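Local coordinates for extracellular solute-binding protein, family 1 (Bifidobacterium longum subsp. infantis, PDB 6FTH) that probably captures human milk oligosaccharides outside the cell and hands them to an ABC transporter for uptake, at residues D68-Q73 and L88-P93; A338-L343 and D407-W412. All blocks are in the same frame, centred on the assembly; numbering follows the deposited sequence.

Interaction 1: D68-Q73 and L88-P93; sequences DAWAQQ and LHAFFP
W70 reaches from helix 67-80 to A90 and F91, in the loop that follows strand 86-88 in an alpha/beta lobe of this solute-binding protein. Its CB points toward the loop, and with CG anti to the backbone N (chi1 179°) the indole extends outward from the helix. Along the pyrrole edge, CD1 of W70 stands 4.1 Å from A90 O, and W70 NE1 donates its hydrogen to that same A90 O at 2.9 Å. The oxygen receives it on a lone pair in the carbonyl plane and lies close to the indole plane, although the bond is bent to 148° at the hydrogen. Further round, CZ2 of W70 rests 3.7 Å from A90 CB, a methyl small enough to let the benzo edge of W70 come close to the backbone of A90. CZ2 and CH2 then meet CE1 and CZ of F91, the nearest pair being W70 CZ2 and F91 CE1 at 3.5 Å. The edge of the W70 six-membered ring is directed at the face of F91 in an offset edge-to-face pair, planes at 76°. W70 also packs on L33 and V35 of strand 29-36. Tryptophan suits this buried place because one flat side chain brings both a greasy edge and an N-H that satisfies a loop carbonyl.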
ATOM      1  N   ASP A  68     -13.682  -0.022  -9.808  1.00 18.24           N
ATOM      2  CA  ASP A  68     -13.693  -1.088 -10.809  1.00 17.95           C
ATOM      3  C   ASP A  68     -14.085  -0.552 -12.175  1.00 18.29           C
ATOM      4  O   ASP A  68     -13.505  -0.952 -13.191  1.00 18.98           O
ATOM      5  CB  ASP A  68     -14.655  -2.206 -10.389  1.00 19.52           C
ATOM      6  CG  ASP A  68     -14.085  -3.089  -9.293  1.00 26.51           C
ATOM      7  OD1 ASP A  68     -12.849  -3.140  -9.139  1.00 27.38           O
ATOM      8  OD2 ASP A  68     -14.886  -3.726  -8.575  1.00 28.53           O
ATOM      9  N   ALA A  69     -15.053   0.362 -12.228  1.00 16.68           N
ATOM     10  CA  ALA A  69     -15.417   0.962 -13.504  1.00 18.64           C
ATOM     11  C   ALA A  69     -14.290   1.831 -14.048  1.00 20.71           C
ATOM     12  O   ALA A  69     -13.983   1.789 -15.249  1.00 21.50           O
ATOM     13  CB  ALA A  69     -16.709   1.767 -13.357  1.00 20.94           C
ATOM     14  N   TRP A  70     -13.649   2.617 -13.182  1.00 18.76           N
ATOM     15  CA  TRP A  70     -12.584   3.496 -13.650  1.00 18.74           C
ATOM     16  C   TRP A  70     -11.414   2.699 -14.224  1.00 17.69           C
ATOM     17  O   TRP A  70     -10.817   3.096 -15.225  1.00 22.95           O
ATOM     18  CB  TRP A  70     -12.139   4.406 -12.503  1.00 18.27           C
ATOM     19  CG  TRP A  70     -11.033   5.321 -12.898  1.00 17.66           C
ATOM     20  CD1 TRP A  70      -9.785   5.338 -12.386  1.00 17.87           C
ATOM     21  CD2 TRP A  70     -11.068   6.326 -13.917  1.00 18.18           C
ATOM     22  NE1 TRP A  70      -9.029   6.291 -13.019  1.00 17.10           N
ATOM     23  CE2 TRP A  70      -9.791   6.919 -13.959  1.00 17.94           C
ATOM     24  CE3 TRP A  70     -12.052   6.788 -14.787  1.00 18.65           C
ATOM     25  CZ2 TRP A  70      -9.472   7.948 -14.838  1.00 18.34           C
ATOM     26  CZ3 TRP A  70     -11.738   7.798 -15.664  1.00 20.86           C
ATOM     27  CH2 TRP A  70     -10.462   8.375 -15.680  1.00 19.52           C
ATOM     28  N   ALA A  71     -11.064   1.580 -13.596  1.00 17.96           N
ATOM     29  CA  ALA A  71      -9.958   0.768 -14.095  1.00 18.09           C
ATOM     30  C   ALA A  71     -10.160   0.397 -15.553  1.00 26.18           C
ATOM     31  O   ALA A  71      -9.193   0.332 -16.325  1.00 25.07           O
ATOM     32  CB  ALA A  71      -9.869  -0.496 -13.255  1.00 20.48           C
ATOM     33  N   GLN A  72     -11.410   0.180 -15.947  1.00 23.90           N
ATOM     34  CA  GLN A  72     -11.761  -0.220 -17.303  1.00 24.34           C
ATOM     35  C   GLN A  72     -11.947   0.958 -18.253  1.00 27.71           C
ATOM     36  O   GLN A  72     -11.850   0.777 -19.474  1.00 31.73           O
ATOM     37  CB  GLN A  72     -13.069  -1.014 -17.259  1.00 23.85           C
ATOM     38  CG  GLN A  72     -12.910  -2.408 -16.696  1.00 29.25           C
ATOM     39  CD  GLN A  72     -12.184  -3.358 -17.665  1.00 39.66           C
ATOM     40  OE1 GLN A  72     -11.129  -3.920 -17.337  1.00 41.59           O
ATOM     41  NE2 GLN A  72     -12.754  -3.540 -18.862  1.00 39.01           N
ATOM     42  N   GLN A  73     -12.212   2.151 -17.736  1.00 27.01           N
ATOM     43  CA  GLN A  73     -12.473   3.311 -18.576  1.00 25.00           C
ATOM     44  C   GLN A  73     -11.275   4.233 -18.731  1.00 27.17           C
ATOM     45  O   GLN A  73     -11.279   5.057 -19.651  1.00 26.68           O
ATOM     46  CB  GLN A  73     -13.629   4.138 -17.997  1.00 26.24           C
ATOM     47  CG  GLN A  73     -14.961   3.413 -17.914  1.00 31.88           C
ATOM     48  CD  GLN A  73     -15.996   4.170 -17.083  1.00 36.42           C
ATOM     49  OE1 GLN A  73     -15.761   5.300 -16.635  1.00 41.26           O
ATOM     50  NE2 GLN A  73     -17.136   3.542 -16.859  1.00 41.53           N
ATOM     51  N   LEU A  88     -10.311  13.517  -9.297  1.00 15.95           N
ATOM     52  CA  LEU A  88      -9.811  13.082  -7.999  1.00 12.63           C
ATOM     53  C   LEU A  88      -9.689  11.558  -7.971  1.00 14.29           C
ATOM     54  O   LEU A  88     -10.660  10.849  -8.285  1.00 14.00           O
ATOM     55  CB  LEU A  88     -10.758  13.521  -6.883  1.00 14.57           C
ATOM     56  CG  LEU A  88     -11.171  14.999  -6.835  1.00 14.61           C
ATOM     57  CD1 LEU A  88     -12.021  15.226  -5.580  1.00 15.22           C
ATOM     58  CD2 LEU A  88      -9.973  15.997  -6.900  1.00 14.29           C
ATOM     59  N   HIS A  89      -8.517  11.044  -7.565  1.00 14.68           N
ATOM     60  CA  HIS A  89      -8.300   9.596  -7.432  1.00 15.38           C
ATOM     61  C   HIS A  89      -8.379   8.912  -8.800  1.00 15.14           C
ATOM     62  O   HIS A  89      -8.797   7.752  -8.918  1.00 14.91           O
ATOM     63  CB  HIS A  89      -9.259   8.973  -6.396  1.00 14.02           C
ATOM     64  CG  HIS A  89      -9.055   7.498  -6.130  1.00 12.29           C
ATOM     65  ND1 HIS A  89      -7.831   6.868  -6.230  1.00 15.01           N
ATOM     66  CD2 HIS A  89      -9.934   6.537  -5.754  1.00 15.05           C
ATOM     67  CE1 HIS A  89      -7.967   5.585  -5.939  1.00 16.44           C
ATOM     68  NE2 HIS A  89      -9.232   5.357  -5.650  1.00 14.31           N
ATOM     69  N   ALA A  90      -7.965   9.641  -9.833  1.00 13.91           N
ATOM     70  CA  ALA A  90      -8.118   9.192 -11.208  1.00 17.04           C
ATOM     71  C   ALA A  90      -6.797   8.973 -11.924  1.00 19.35           C
ATOM     72  O   ALA A  90      -6.613   7.913 -12.549  1.00 18.50           O
ATOM     73  CB  ALA A  90      -8.979  10.209 -11.973  1.00 17.13           C
ATOM     74  N   PHE A  91      -5.881   9.940 -11.864  1.00 15.55           N
ATOM     75  CA  PHE A  91      -4.667   9.945 -12.675  1.00 17.55           C
ATOM     76  C   PHE A  91      -3.407   9.985 -11.821  1.00 17.77           C
ATOM     77  O   PHE A  91      -3.251  10.850 -10.947  1.00 16.02           O
ATOM     78  CB  PHE A  91      -4.670  11.123 -13.645  1.00 16.22           C
ATOM     79  CG  PHE A  91      -5.858  11.129 -14.560  1.00 16.93           C
ATOM     80  CD1 PHE A  91      -6.013  10.136 -15.505  1.00 16.53           C
ATOM     81  CD2 PHE A  91      -6.798  12.133 -14.498  1.00 17.40           C
ATOM     82  CE1 PHE A  91      -7.127  10.123 -16.331  1.00 16.87           C
ATOM     83  CE2 PHE A  91      -7.900  12.131 -15.332  1.00 19.69           C
ATOM     84  CZ  PHE A  91      -8.051  11.127 -16.260  1.00 16.34           C
ATOM     85  N   PHE A  92      -2.514   9.048 -12.084  1.00 17.54           N
ATOM     86  CA  PHE A  92      -1.209   9.031 -11.461  1.00 18.55           C
ATOM     87  C   PHE A  92      -0.235   9.843 -12.290  1.00 18.76           C
ATOM     88  O   PHE A  92      -0.477  10.109 -13.478  1.00 18.76           O
ATOM     89  CB  PHE A  92      -0.699   7.598 -11.376  1.00 16.93           C
ATOM     90  CG  PHE A  92      -1.375   6.785 -10.337  1.00 18.43           C
ATOM     91  CD1 PHE A  92      -2.547   6.106 -10.622  1.00 20.31           C
ATOM     92  CD2 PHE A  92      -0.862   6.711  -9.051  1.00 19.38           C
ATOM     93  CE1 PHE A  92      -3.186   5.364  -9.643  1.00 20.72           C
ATOM     94  CE2 PHE A  92      -1.509   5.962  -8.069  1.00 18.81           C
ATOM     95  CZ  PHE A  92      -2.663   5.301  -8.367  1.00 19.13           C
ATOM     96  N   PRO A  93       0.896  10.238 -11.704  1.00 16.87           N
ATOM     97  CA  PRO A  93       1.896  10.960 -12.492  1.00 19.67           C
ATOM     98  C   PRO A  93       2.279  10.230 -13.766  1.00 22.41           C
ATOM     99  O   PRO A  93       2.418  10.869 -14.812  1.00 20.05           O
ATOM    100  CB  PRO A  93       3.071  11.082 -11.516  1.00 18.90           C
ATOM    101  CG  PRO A  93       2.400  11.153 -10.149  1.00 21.01           C
ATOM    102  CD  PRO A  93       1.226  10.205 -10.267  1.00 19.77           C
TER

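Interaction 2: A338-L343 and D407-W412; sequences ADRFSL and DRFSGW
NH1 of R340 is gripped by two backbone carbonyls of the loop 407-412: it donates to D407 O at 2.8 Å and to F409 O at 2.9 Å. R340 sits in a classic beta bulge of strand 339-343, where it and F341 both face L140, and its CB is directed toward the loop. The two bonds differ in aim. F409 O takes its hydrogen on a lone pair in the carbonyl plane, whereas the donor to D407 O is tilted from that carbonyl's plane. Between these residues the chain passes over one guanidinium face, with R408 O above its rim. The R340 side chain bends at chi2 (-68°), which brings its CD to 3.3 Å from F409 O and turns the head along the loop.

The other nitrogens are engaged too. R340 NE forms a salt bridge with D339 OD1 at 2.9 Å, met from above the carboxylate plane; this acid probably balances the charge and helps to hold the head's rotation. NH2 donates to a water that in turn donates to D407 O and OD2. Arginine suits the site because its flat head can serve carboxylate, carbonyls and water at once; a methionine here would probably leave the carbonyls of D407 and F409 without their shared donor and D339 without its neighbouring positive charge. D407 itself pairs with R408, its OD2 receiving NH1 on the syn lone pair, while R37 binds OD1; R408 in turn reaches E67. S410, compact enough to lie against the strand, returns a bond from the loop: its OG donates to R340 O at 2.7 Å, on a lone pair in the carbonyl plane.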
ATOM      1  N   ALA A 338      -0.622   9.083  -4.735  1.00 14.85           N
ATOM      2  CA  ALA A 338      -0.068   9.972  -5.753  1.00 13.34           C
ATOM      3  C   ALA A 338      -1.055  10.435  -6.819  1.00 14.79           C
ATOM      4  O   ALA A 338      -0.639  11.128  -7.749  1.00 15.67           O
ATOM      5  CB  ALA A 338       1.092   9.273  -6.450  1.00 15.46           C
ATOM      6  N   ASP A 339      -2.337  10.095  -6.705  1.00 14.78           N
ATOM      7  CA  ASP A 339      -3.296  10.272  -7.789  1.00 15.61           C
ATOM      8  C   ASP A 339      -4.490  11.131  -7.384  1.00 14.46           C
ATOM      9  O   ASP A 339      -5.615  10.869  -7.797  1.00 15.56           O
ATOM     10  CB  ASP A 339      -3.801   8.912  -8.269  1.00 15.07           C
ATOM     11  CG  ASP A 339      -4.650   8.197  -7.237  1.00 17.65           C
ATOM     12  OD1 ASP A 339      -4.393   8.318  -6.019  1.00 15.83           O
ATOM     13  OD2 ASP A 339      -5.589   7.487  -7.630  1.00 17.43           O
ATOM     14  N   ARG A 340      -4.288  12.181  -6.607  1.00 11.73           N
ATOM     15  CA  ARG A 340      -5.413  12.747  -5.872  1.00 11.25           C
ATOM     16  C   ARG A 340      -5.948  14.091  -6.372  1.00 13.36           C
ATOM     17  O   ARG A 340      -6.969  14.560  -5.861  1.00 15.23           O
ATOM     18  CB  ARG A 340      -5.095  12.735  -4.377  1.00 13.03           C
ATOM     19  CG  ARG A 340      -4.851  11.315  -3.872  1.00 12.25           C
ATOM     20  CD  ARG A 340      -6.144  10.504  -3.920  1.00 13.25           C
ATOM     21  NE  ARG A 340      -5.984   9.063  -3.750  1.00 15.35           N
ATOM     22  CZ  ARG A 340      -6.093   8.428  -2.590  1.00 13.77           C
ATOM     23  NH1 ARG A 340      -6.285   9.090  -1.441  1.00 12.83           N
ATOM     24  NH2 ARG A 340      -5.978   7.097  -2.566  1.00 16.88           N
ATOM     25  N   PHE A 341      -5.328  14.714  -7.363  1.00 11.86           N
ATOM     26  CA  PHE A 341      -5.919  15.898  -7.985  1.00 15.05           C
ATOM     27  C   PHE A 341      -5.210  16.210  -9.286  1.00 13.91           C
ATOM     28  O   PHE A 341      -3.992  16.429  -9.289  1.00 14.10           O
ATOM     29  CB  PHE A 341      -5.789  17.118  -7.056  1.00 14.99           C
ATOM     30  CG  PHE A 341      -6.493  18.361  -7.560  1.00 14.93           C
ATOM     31  CD1 PHE A 341      -5.923  19.158  -8.548  1.00 15.60           C
ATOM     32  CD2 PHE A 341      -7.721  18.737  -7.034  1.00 15.81           C
ATOM     33  CE1 PHE A 341      -6.571  20.301  -9.011  1.00 19.43           C
ATOM     34  CE2 PHE A 341      -8.380  19.876  -7.502  1.00 18.40           C
ATOM     35  CZ  PHE A 341      -7.806  20.643  -8.502  1.00 17.58           C
ATOM     36  N   SER A 342      -5.944  16.260 -10.394  1.00 15.84           N
ATOM     37  CA  SER A 342      -5.374  16.717 -11.652  1.00 16.05           C
ATOM     38  C   SER A 342      -6.360  17.657 -12.330  1.00 16.04           C
ATOM     39  O   SER A 342      -7.572  17.459 -12.231  1.00 16.08           O
ATOM     40  CB  SER A 342      -5.045  15.551 -12.600  1.00 16.24           C
ATOM     41  OG  SER A 342      -3.978  14.738 -12.115  1.00 15.18           O
ATOM     42  N   LEU A 343      -5.825  18.688 -12.973  1.00 16.38           N
ATOM     43  CA  LEU A 343      -6.598  19.753 -13.609  1.00 18.00           C
ATOM     44  C   LEU A 343      -6.410  19.654 -15.114  1.00 16.72           C
ATOM     45  O   LEU A 343      -5.279  19.592 -15.594  1.00 18.48           O
ATOM     46  CB  LEU A 343      -6.084  21.116 -13.140  1.00 16.15           C
ATOM     47  CG  LEU A 343      -6.683  22.404 -13.715  1.00 19.28           C
ATOM     48  CD1 LEU A 343      -8.185  22.473 -13.507  1.00 20.42           C
ATOM     49  CD2 LEU A 343      -6.007  23.616 -13.090  1.00 20.08           C
ATOM     50  N   ASP A 407      -9.949   7.067   3.070  1.00 12.98           N
ATOM     51  CA  ASP A 407      -8.554   7.011   2.662  1.00 14.20           C
ATOM     52  C   ASP A 407      -8.353   7.348   1.190  1.00 14.09           C
ATOM     53  O   ASP A 407      -7.216   7.592   0.786  1.00 14.24           O
ATOM     54  CB  ASP A 407      -7.976   5.634   2.986  1.00 15.48           C
ATOM     55  CG  ASP A 407      -8.692   4.528   2.262  1.00 18.63           C
ATOM     56  OD1 ASP A 407      -9.899   4.342   2.511  1.00 19.58           O
ATOM     57  OD2 ASP A 407      -8.062   3.911   1.389  1.00 26.51           O
ATOM     58  N   ARG A 408      -9.413   7.396   0.392  1.00 13.45           N
ATOM     59  CA  ARG A 408      -9.309   7.795  -1.001  1.00 12.87           C
ATOM     60  C   ARG A 408      -9.327   9.322  -1.202  1.00 13.03           C
ATOM     61  O   ARG A 408      -9.320   9.786  -2.336  1.00 13.84           O
ATOM     62  CB  ARG A 408     -10.452   7.159  -1.803  1.00 14.16           C
ATOM     63  CG  ARG A 408     -10.144   5.813  -2.419  1.00 15.37           C
ATOM     64  CD  ARG A 408      -9.803   4.723  -1.410  1.00 15.58           C
ATOM     65  NE  ARG A 408     -10.038   3.403  -2.021  1.00 14.92           N
ATOM     66  CZ  ARG A 408      -9.982   2.237  -1.379  1.00 24.56           C
ATOM     67  NH1 ARG A 408      -9.651   2.178  -0.099  1.00 20.89           N
ATOM     68  NH2 ARG A 408     -10.265   1.112  -2.033  1.00 19.47           N
ATOM     69  N   PHE A 409      -9.321  10.106  -0.122  1.00 11.91           N
ATOM     70  CA  PHE A 409      -9.526  11.546  -0.187  1.00 12.53           C
ATOM     71  C   PHE A 409      -8.384  12.304  -0.864  1.00 13.23           C
ATOM     72  O   PHE A 409      -7.283  11.790  -1.118  1.00 12.12           O
ATOM     73  CB  PHE A 409      -9.787  12.139   1.205  1.00 12.51           C
ATOM     74  CG  PHE A 409      -8.534  12.385   2.065  1.00 11.78           C
ATOM     75  CD1 PHE A 409      -7.486  11.472   2.122  1.00 13.49           C
ATOM     76  CD2 PHE A 409      -8.462  13.507   2.851  1.00 12.92           C
ATOM     77  CE1 PHE A 409      -6.373  11.718   2.939  1.00 13.92           C
ATOM     78  CE2 PHE A 409      -7.360  13.757   3.656  1.00 14.74           C
ATOM     79  CZ  PHE A 409      -6.336  12.864   3.708  1.00 13.34           C
ATOM     80  N   SER A 410      -8.681  13.571  -1.141  1.00 11.15           N
ATOM     81  CA  SER A 410      -7.792  14.511  -1.823  1.00 12.47           C
ATOM     82  C   SER A 410      -7.497  15.631  -0.826  1.00 12.35           C
ATOM     83  O   SER A 410      -8.156  16.677  -0.831  1.00 13.05           O
ATOM     84  CB  SER A 410      -8.445  15.064  -3.065  1.00 13.51           C
ATOM     85  OG  SER A 410      -8.801  14.003  -3.918  1.00 13.08           O
ATOM     86  N   GLY A 411      -6.481  15.429   0.001  1.00 11.54           N
ATOM     87  CA  GLY A 411      -6.175  16.380   1.054  1.00 10.98           C
ATOM     88  C   GLY A 411      -5.004  15.882   1.866  1.00 10.94           C
ATOM     89  O   GLY A 411      -4.310  14.948   1.464  1.00 13.47           O
ATOM     90  N   TRP A 412      -4.783  16.520   3.024  1.00 10.94           N
ATOM     91  CA  TRP A 412      -3.686  16.115   3.882  1.00 10.09           C
ATOM     92  C   TRP A 412      -4.035  16.358   5.339  1.00 12.24           C
ATOM     93  O   TRP A 412      -4.709  17.345   5.661  1.00 13.11           O
ATOM     94  CB  TRP A 412      -2.353  16.791   3.526  1.00 12.62           C
ATOM     95  CG  TRP A 412      -2.239  18.264   3.838  1.00 13.33           C
ATOM     96  CD1 TRP A 412      -2.980  19.284   3.310  1.00 12.29           C
ATOM     97  CD2 TRP A 412      -1.279  18.875   4.717  1.00 13.59           C
ATOM     98  NE1 TRP A 412      -2.559  20.490   3.835  1.00 13.49           N
ATOM     99  CE2 TRP A 412      -1.514  20.258   4.691  1.00 14.23           C
ATOM    100  CE3 TRP A 412      -0.245  18.376   5.519  1.00 14.89           C
ATOM    101  CZ2 TRP A 412      -0.743  21.152   5.418  1.00 16.11           C
ATOM    102  CZ3 TRP A 412       0.508  19.263   6.258  1.00 15.96           C
ATOM    103  CH2 TRP A 412       0.254  20.638   6.197  1.00 15.57           C
TER
HETATM  104  O   HOH W   1      -6.258   4.987  -0.641  1.00 23.41           O

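Strand 86-88, which leads into the loop of interaction 1, and strand 339-343, which carries interaction 2, are antiparallel neighbours in one mixed sheet, so the two contacts adjoin with centres about 12 Å apart. H89 bridges them: its ND1 lies 2.7 Å from D339 OD2, probably hydrogen-bonded, and its NE2 packs 3.4 Å from R408 CG. D339 thus faces both sites, H89 through OD2 and R340 through OD1. E67, at the start of the helix bearing W70, receives both H89 NE2 and R408 NE and ties interaction 1 to interaction 2 a second time. F91 O also packs 3.4 Å from D339 CB. These contacts join helix 67-80, the edge strand 339-343 and the loop 407-412 within one lobe.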